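Inorganic pyrophosphatase (Helicobacter pylori, PDB 2BQX) catalyses the magnesium-dependent hydrolysis of inorganic pyrophosphate to two phosphate ions and works as a homohexamer. Local coordinates at residues L15-E20 with V68-L73. Numbering follows the deposited sequence.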
# COMPACT_ATOMS: atom_id res chain seq x y z
N LEU A 15 0.26 -12.79 -27.45
CA LEU A 15 -0.44 -11.63 -27.98
C LEU A 15 -0.27 -10.42 -27.06
O LEU A 15 -0.21 -10.56 -25.84
CB LEU A 15 -1.93 -11.92 -28.18
CG LEU A 15 -2.82 -12.05 -26.95
CD1 LEU A 15 -4.28 -12.05 -27.38
CD2 LEU A 15 -2.48 -13.32 -26.19
N CYS A 16 -0.19 -9.24 -27.66
CA CYS A 16 -0.02 -8.03 -26.88
C CYS A 16 -1.32 -7.59 -26.22
O CYS A 16 -2.38 -7.56 -26.86
CB CYS A 16 0.52 -6.89 -27.74
SG CYS A 16 2.23 -7.10 -28.28
N VAL A 17 -1.24 -7.25 -24.94
CA VAL A 17 -2.40 -6.77 -24.22
C VAL A 17 -2.04 -5.45 -23.58
O VAL A 17 -1.07 -5.36 -22.81
CB VAL A 17 -2.86 -7.77 -23.14
CG1 VAL A 17 -4.04 -7.19 -22.37
CG2 VAL A 17 -3.26 -9.09 -23.78
N VAL A 18 -2.79 -4.41 -23.93
CA VAL A 18 -2.59 -3.08 -23.38
C VAL A 18 -3.42 -3.03 -22.11
O VAL A 18 -4.65 -3.12 -22.15
CB VAL A 18 -3.07 -1.98 -24.35
CG1 VAL A 18 -2.95 -0.62 -23.69
CG2 VAL A 18 -2.24 -2.02 -25.62
N ILE A 19 -2.75 -2.91 -20.97
CA ILE A 19 -3.42 -2.86 -19.68
C ILE A 19 -4.11 -1.53 -19.41
O ILE A 19 -3.49 -0.48 -19.53
CB ILE A 19 -2.42 -3.11 -18.53
CG1 ILE A 19 -1.67 -4.42 -18.77
CG2 ILE A 19 -3.15 -3.14 -17.21
CD1 ILE A 19 -2.55 -5.64 -18.82
N GLU A 20 -5.38 -1.58 -19.04
CA GLU A 20 -6.13 -0.36 -18.74
C GLU A 20 -6.59 -0.35 -17.29
O GLU A 20 -6.92 0.70 -16.74
CB GLU A 20 -7.36 -0.25 -19.65
CG GLU A 20 -7.03 -0.05 -21.11
CD GLU A 20 -8.28 -0.02 -21.96
OE1 GLU A 20 -9.06 -1.00 -21.89
OE2 GLU A 20 -8.49 0.97 -22.70
N VAL A 68 -10.96 -6.21 -28.81
CA VAL A 68 -11.38 -7.31 -27.93
C VAL A 68 -10.71 -7.18 -26.56
O VAL A 68 -9.52 -6.87 -26.47
CB VAL A 68 -11.04 -8.68 -28.58
CG1 VAL A 68 -9.54 -8.81 -28.80
CG2 VAL A 68 -11.56 -9.81 -27.70
N ASP A 69 -11.48 -7.41 -25.50
CA ASP A 69 -10.97 -7.29 -24.12
C ASP A 69 -10.27 -8.56 -23.65
O ASP A 69 -10.59 -9.66 -24.09
CB ASP A 69 -12.10 -6.99 -23.14
CG ASP A 69 -12.78 -5.66 -23.39
OD1 ASP A 69 -12.06 -4.66 -23.62
OD2 ASP A 69 -14.02 -5.63 -23.34
N ALA A 70 -9.34 -8.40 -22.72
CA ALA A 70 -8.63 -9.54 -22.18
C ALA A 70 -8.32 -9.32 -20.71
O ALA A 70 -7.98 -8.21 -20.29
CB ALA A 70 -7.34 -9.76 -22.94
N LEU A 71 -8.47 -10.37 -19.92
CA LEU A 71 -8.13 -10.32 -18.52
C LEU A 71 -6.79 -11.01 -18.47
O LEU A 71 -6.60 -12.06 -19.10
CB LEU A 71 -9.14 -11.11 -17.68
CG LEU A 71 -10.51 -10.45 -17.49
CD1 LEU A 71 -11.49 -11.45 -16.88
CD2 LEU A 71 -10.35 -9.24 -16.58
N VAL A 72 -5.83 -10.42 -17.77
CA VAL A 72 -4.52 -11.04 -17.65
C VAL A 72 -4.37 -11.44 -16.19
O VAL A 72 -4.15 -10.59 -15.33
CB VAL A 72 -3.38 -10.08 -18.06
CG1 VAL A 72 -2.04 -10.78 -17.91
CG2 VAL A 72 -3.57 -9.64 -19.52
N LEU A 73 -4.54 -12.73 -15.91
CA LEU A 73 -4.43 -13.25 -14.55
C LEU A 73 -2.97 -13.32 -14.12
O LEU A 73 -2.11 -13.76 -14.87
CB LEU A 73 -5.08 -14.63 -14.47
CG LEU A 73 -6.62 -14.63 -14.37
CD1 LEU A 73 -7.22 -13.91 -15.56
CD2 LEU A 73 -7.11 -16.06 -14.29
O HOH W 1 -10.64 -2.57 -23.14
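Val17 and Val72 meet tip to tip across the interior of the protein, where segment 15-20 of strand 14-21 and strand 69-72 cross at 85°, their axes 8.1 Å apart at the closest approach. No hydrogen bond links the two backbones; the join is made by apolar side chains. Val17 points at the other strand, and its CB already lies 4.1 Å from Val72 CG2. Its two methyls then divide the work. CG1, trans to the backbone N (chi1 177°), makes the closest touch, 3.8 Å from the same Val72 CG2, while CG2, turned back beside that N, rests 4.2 Å from Ala70 CB. The Ile19 side chain crosses that of Val72 at about a right angle, its CD1 4.2 Å from Val72 CG2, so this one methyl is in contact with both residues. Val84 of strand 83-96 touches Val17, Ile19 and Val72 alike. Toward one end the packing turns polar, where a water bridges Glu20 OE1 and Asp69 OD1, at 2.6 Å from each. Leu31 N bonds Glu20 OE2 and Lys103 salt-bridges Asp69 OD2, second partners that would restrain each carboxylate; Asp69 is a predicted magnesium ligand. Strands 14-21, 53-56, 69-72, 99-108 and 83-96 pair in a closed circuit, and near-orthogonal packing of facing walls through aliphatic side chains is characteristic of the core of this five-stranded, OB-like pyrophosphatase barrel.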